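Local coordinates for C2 domain protein (PDB 7DF2), which binds calcium ions through a C2 domain and is found specifically in tardigrades, though its physiological role remains to be defined, at residues G39-E44 / Y186-I191; I64-D69 / A101-D106. One frame throughout, in Å; residues are numbered along the deposited sequence.

Interaction 1. Residues G39-E44 / Y186-I191; sequences GFFRIE and YRWYNI
Glu-44 and Arg-187 form a salt bridge between neighbouring antiparallel strands. In the Arg-187 conformer described here, NE and NH2 both donate to Glu-44 OE1, NH2 from 3.0 Å; OE1 lies in the guanidinium plane, yet both nitrogens come from one face of the carboxylate. Glu-44 OE2 accepts Tyr-189 OH at 2.7 Å, on the anti side but 35° out of the carboxylate plane. With an alanine here, the Tyr-189 hydroxyl would probably lose this acceptor and Arg-187 would depend more on Glu-161, its second carboxylate partner.

Backbone bonds pair Arg-42 with Tyr-189 and Glu-44 with Arg-187 in both directions, and Ile-191 N adds one to Phe-40 O. These strands, 41-51 and 181-190, are the inner pair of a four-stranded sheet, one layer of the C2 beta sandwich.

Apolar contacts line the face toward the second sheet: Ile-43 CG1 packs 4.0 Å from Trp-188 CB, and both side chains touch Ile-126 and Ile-150. On the other face, Arg-42 CG is anti to the backbone N (chi1 177°), which sends the chain alongside Tyr-189, CB lying off-centre over the ring in a CH-pi contact. Its NE has a salt bridge to Asp-117, while a water links NH2 to Tyr-189 OH.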
# COMPACT_ATOMS: atom_id res chain seq x y z
N GLY A 39 5.10 16.06 -14.14
CA GLY A 39 6.12 15.48 -14.97
C GLY A 39 5.81 14.02 -15.17
O GLY A 39 4.65 13.59 -15.06
N PHE A 40 6.84 13.24 -15.48
CA PHE A 40 6.72 11.81 -15.72
C PHE A 40 7.61 11.13 -14.69
O PHE A 40 8.82 11.36 -14.67
CB PHE A 40 7.12 11.48 -17.16
CG PHE A 40 6.43 12.34 -18.17
CD1 PHE A 40 6.93 13.60 -18.50
CD2 PHE A 40 5.25 11.91 -18.77
CE1 PHE A 40 6.27 14.40 -19.41
CE2 PHE A 40 4.59 12.70 -19.70
CZ PHE A 40 5.11 13.95 -20.02
N PHE A 41 7.01 10.35 -13.80
CA PHE A 41 7.82 9.75 -12.76
C PHE A 41 7.20 8.42 -12.34
O PHE A 41 6.05 8.11 -12.66
CB PHE A 41 7.99 10.69 -11.55
CG PHE A 41 6.71 11.27 -11.01
CD1 PHE A 41 6.13 12.39 -11.61
CD2 PHE A 41 6.09 10.72 -9.90
CE1 PHE A 41 4.96 12.95 -11.11
CE2 PHE A 41 4.91 11.26 -9.40
CZ PHE A 41 4.34 12.38 -10.00
N ARG A 42 8.01 7.62 -11.66
CA ARG A 42 7.65 6.27 -11.24
C ARG A 42 7.69 6.24 -9.73
O ARG A 42 8.57 6.86 -9.12
CB ARG A 42 8.63 5.25 -11.83
CG ARG A 42 8.39 3.80 -11.41
CD ARG A 42 9.07 2.88 -12.43
NE ARG A 42 8.43 2.99 -13.74
CZ ARG A 42 9.00 2.67 -14.89
NH1 ARG A 42 8.32 2.80 -16.02
NH2 ARG A 42 10.24 2.19 -14.90
N ILE A 43 6.72 5.56 -9.12
CA ILE A 43 6.65 5.37 -7.68
C ILE A 43 6.79 3.88 -7.39
O ILE A 43 6.06 3.07 -7.97
CB ILE A 43 5.33 5.89 -7.09
CG1 ILE A 43 5.13 7.37 -7.45
CG2 ILE A 43 5.28 5.68 -5.57
CD1 ILE A 43 4.15 7.57 -8.56
N GLU A 44 7.72 3.54 -6.50
CA GLU A 44 7.87 2.17 -6.01
C GLU A 44 7.39 2.11 -4.58
O GLU A 44 7.72 2.99 -3.77
CB GLU A 44 9.32 1.69 -6.12
CG GLU A 44 9.86 1.74 -7.54
CD GLU A 44 11.28 1.20 -7.64
OE1 GLU A 44 11.86 0.84 -6.59
OE2 GLU A 44 11.81 1.16 -8.76
N TYR A 186 8.99 3.83 0.29
CA TYR A 186 8.73 4.20 -1.09
C TYR A 186 9.95 4.86 -1.69
O TYR A 186 10.83 5.36 -0.98
CB TYR A 186 7.52 5.13 -1.23
CG TYR A 186 7.76 6.52 -0.69
CD1 TYR A 186 7.53 6.81 0.65
CD2 TYR A 186 8.19 7.55 -1.52
CE1 TYR A 186 7.75 8.09 1.16
CE2 TYR A 186 8.41 8.83 -1.03
CZ TYR A 186 8.18 9.09 0.31
OH TYR A 186 8.40 10.36 0.80
N ARG A 187 10.01 4.80 -3.02
CA ARG A 187 10.93 5.56 -3.86
C ARG A 187 10.12 6.25 -4.94
O ARG A 187 9.05 5.78 -5.34
CB ARG A 187 11.99 4.66 -4.54
CG ARG A 187 13.14 4.25 -3.65
CD ARG A 187 14.38 3.82 -4.42
NE ARG A 187 14.08 2.91 -5.53
CZ ARG A 187 14.88 2.73 -6.58
NH1 ARG A 187 16.02 3.40 -6.66
NH2 ARG A 187 14.54 1.89 -7.54
N TRP A 188 10.63 7.38 -5.44
CA TRP A 188 10.05 7.91 -6.66
C TRP A 188 11.08 8.77 -7.38
O TRP A 188 11.94 9.39 -6.75
CB TRP A 188 8.74 8.69 -6.43
CG TRP A 188 8.77 9.83 -5.44
CD1 TRP A 188 9.77 10.18 -4.58
CD2 TRP A 188 7.71 10.77 -5.23
NE1 TRP A 188 9.40 11.28 -3.84
CE2 TRP A 188 8.14 11.66 -4.23
CE3 TRP A 188 6.45 10.94 -5.81
CZ2 TRP A 188 7.34 12.71 -3.78
CZ3 TRP A 188 5.66 11.99 -5.36
CH2 TRP A 188 6.11 12.86 -4.36
N TYR A 189 10.96 8.80 -8.69
CA TYR A 189 12.00 9.37 -9.53
C TYR A 189 11.44 9.65 -10.91
O TYR A 189 10.56 8.94 -11.41
CB TYR A 189 13.22 8.45 -9.64
CG TYR A 189 12.87 7.00 -9.89
CD1 TYR A 189 12.63 6.12 -8.84
CD2 TYR A 189 12.79 6.50 -11.19
CE1 TYR A 189 12.30 4.78 -9.08
CE2 TYR A 189 12.47 5.19 -11.44
CZ TYR A 189 12.24 4.33 -10.37
OH TYR A 189 11.93 3.02 -10.66
N ASN A 190 11.99 10.69 -11.54
CA ASN A 190 11.61 11.01 -12.90
C ASN A 190 12.08 9.92 -13.85
O ASN A 190 13.13 9.31 -13.66
CB ASN A 190 12.20 12.36 -13.30
CG ASN A 190 11.70 13.49 -12.42
OD1 ASN A 190 10.50 13.76 -12.39
ND2 ASN A 190 12.60 14.14 -11.70
N ILE A 191 11.27 9.68 -14.88
CA ILE A 191 11.57 8.72 -15.94
C ILE A 191 11.31 9.42 -17.27
O ILE A 191 10.50 10.36 -17.32
CB ILE A 191 10.73 7.44 -15.80
CG1 ILE A 191 9.23 7.79 -15.76
CG2 ILE A 191 11.18 6.65 -14.57
CD1 ILE A 191 8.29 6.59 -15.91
O HOH W 1 9.43 14.33 -15.05
O HOH W 2 12.12 1.26 -12.91

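Interaction 2. Residues I64-D69 / A101-D106; sequences IFDKCD and ANNTPD. With CA (calcium ion), chain E; CA (calcium ion), chain D.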
# COMPACT_ATOMS: atom_id res chain seq x y z
N ILE A 64 -9.99 -18.75 16.39
CA ILE A 64 -9.98 -19.08 17.82
C ILE A 64 -8.85 -20.05 18.17
O ILE A 64 -8.17 -19.87 19.18
CB ILE A 64 -11.34 -19.63 18.25
CG1 ILE A 64 -12.40 -18.52 18.11
CG2 ILE A 64 -11.24 -20.11 19.70
CD1 ILE A 64 -13.78 -18.96 18.44
N PHE A 65 -8.62 -21.06 17.33
CA PHE A 65 -7.70 -22.13 17.67
C PHE A 65 -6.44 -22.17 16.82
O PHE A 65 -5.61 -23.06 17.02
CB PHE A 65 -8.41 -23.48 17.56
CG PHE A 65 -9.55 -23.62 18.53
CD1 PHE A 65 -9.31 -23.63 19.89
CD2 PHE A 65 -10.86 -23.70 18.07
CE1 PHE A 65 -10.36 -23.73 20.80
CE2 PHE A 65 -11.91 -23.81 18.97
CZ PHE A 65 -11.66 -23.82 20.33
N ASP A 66 -6.27 -21.25 15.88
CA ASP A 66 -5.02 -21.19 15.12
C ASP A 66 -4.79 -19.74 14.70
O ASP A 66 -5.54 -18.84 15.07
CB ASP A 66 -5.05 -22.17 13.95
CG ASP A 66 -6.38 -22.16 13.21
OD1 ASP A 66 -6.71 -21.12 12.59
OD2 ASP A 66 -7.11 -23.17 13.25
N LYS A 67 -3.72 -19.53 13.93
CA LYS A 67 -3.24 -18.18 13.65
C LYS A 67 -3.94 -17.58 12.43
O LYS A 67 -4.76 -18.22 11.76
CB LYS A 67 -1.72 -18.19 13.44
CG LYS A 67 -0.95 -18.55 14.71
CD LYS A 67 0.55 -18.37 14.50
CE LYS A 67 1.34 -19.58 14.96
NZ LYS A 67 2.36 -19.99 13.94
N CYS A 68 -3.64 -16.30 12.16
CA CYS A 68 -4.29 -15.63 11.03
C CYS A 68 -3.85 -16.27 9.72
O CYS A 68 -2.75 -16.82 9.60
CB CYS A 68 -3.96 -14.13 11.00
SG CYS A 68 -4.36 -13.12 12.47
N ASP A 69 -4.72 -16.18 8.72
CA ASP A 69 -4.49 -16.71 7.37
C ASP A 69 -4.52 -15.54 6.40
O ASP A 69 -5.51 -15.33 5.69
CB ASP A 69 -5.52 -17.77 7.01
CG ASP A 69 -5.76 -18.71 8.15
OD1 ASP A 69 -4.77 -19.31 8.60
OD2 ASP A 69 -6.91 -18.78 8.65
N ALA A 101 -1.58 -16.59 2.44
CA ALA A 101 -0.92 -17.60 3.27
C ALA A 101 -1.83 -18.07 4.38
O ALA A 101 -2.90 -17.50 4.64
CB ALA A 101 0.39 -17.06 3.87
N ASN A 102 -1.37 -19.11 5.08
CA ASN A 102 -2.16 -19.76 6.12
C ASN A 102 -1.36 -19.90 7.41
O ASN A 102 -0.18 -20.26 7.39
CB ASN A 102 -2.64 -21.14 5.65
CG ASN A 102 -3.64 -21.05 4.52
OD1 ASN A 102 -4.76 -20.56 4.71
ND2 ASN A 102 -3.25 -21.51 3.34
N ASN A 103 -2.04 -19.59 8.52
CA ASN A 103 -1.53 -19.74 9.88
C ASN A 103 -0.12 -19.17 10.03
O ASN A 103 0.83 -19.86 10.40
CB ASN A 103 -1.61 -21.21 10.32
CG ASN A 103 -3.05 -21.69 10.38
OD1 ASN A 103 -3.90 -21.02 10.96
ND2 ASN A 103 -3.33 -22.83 9.74
N THR A 104 -0.01 -17.88 9.75
CA THR A 104 1.28 -17.20 9.78
C THR A 104 1.54 -16.63 11.17
O THR A 104 0.62 -16.44 11.96
CB THR A 104 1.31 -16.08 8.74
OG1 THR A 104 0.26 -15.15 9.02
CG2 THR A 104 1.12 -16.63 7.33
N PRO A 105 2.80 -16.32 11.49
CA PRO A 105 3.09 -15.56 12.71
C PRO A 105 2.38 -14.22 12.68
O PRO A 105 1.99 -13.72 11.63
CB PRO A 105 4.61 -15.38 12.68
CG PRO A 105 5.10 -16.45 11.78
CD PRO A 105 4.03 -16.66 10.74
N ASP A 106 2.20 -13.64 13.87
CA ASP A 106 1.50 -12.36 13.96
C ASP A 106 2.21 -11.27 13.17
O ASP A 106 1.56 -10.39 12.59
CB ASP A 106 1.37 -11.93 15.42
CG ASP A 106 0.39 -12.79 16.20
OD1 ASP A 106 -0.28 -13.65 15.59
OD2 ASP A 106 0.30 -12.58 17.42
CA CA E . -5.97 -19.92 10.75
CA CA D . -8.93 -17.75 9.22
O HOH W 3 -1.24 -14.74 13.16
O HOH W 4 -9.78 -20.00 9.11
O HOH W 5 -6.75 -21.88 9.51
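The calcium-binding loops at one end of a C2 domain are the setting here: 64-69, leading into strand 70-77, meets 101-106, which follows strand 96-100. One calcium ion joins them. Asp-66 OD1 and the backbone Lys-67 O each reach it at 2.3 Å, and Asp-69 grips it with both carboxylate oxygens, OD1 at 2.5 Å. Asn-103 contributes its side chain from the other loop, and a water and Asp-63 complete the shell. Asp-69 OD2 also binds a second calcium ion at 2.3 Å, which it shares with Asp-63, Asp-134, Lys-135 and Asp-136.

Hydrogen bonds fix the loops around the metal. Asp-69 OD1 accepts Asn-103 N at 2.7 Å through its anti lone pair. Asp-69 CG stands beside the backbone N (chi1 -44°), which carries the carboxylate over to both metals and this N-H. Thr-104 N donates to Cys-68 O at 2.9 Å, nearly in line with the carbonyl. A water accepts from Cys-68 N and donates to Thr-104 O and Asp-106 OD1, while Cys-68 forms a disulfide with Cys-62. Calcium probably offsets the negative charge gathered by Asp-63, Asp-66 and Asp-69, while the neutral Asn-103 ties the second loop to it by coordination.

How the interactions relate
Read from the N terminus, the chain leaves the short strand 37-38 of the five-stranded sheet, turns a corner at 39-40 and enters strand 41-51; the corner and the start of that strand form one half of interaction 1. It then passes through loop 64-69, strands 70-77 and 96-100 and loop 101-106, where interaction 2 closes a loop with 31 residues between its segments. Strand 181-190 later returns to close interaction 1, with 141 residues between. Interaction 2 is therefore nested inside interaction 1. Their centres are about 36 Å apart, on opposite sides of the chain's centre. The outer closure is strand pairing within the four-stranded sheet; the inner one joins loops at the calcium end.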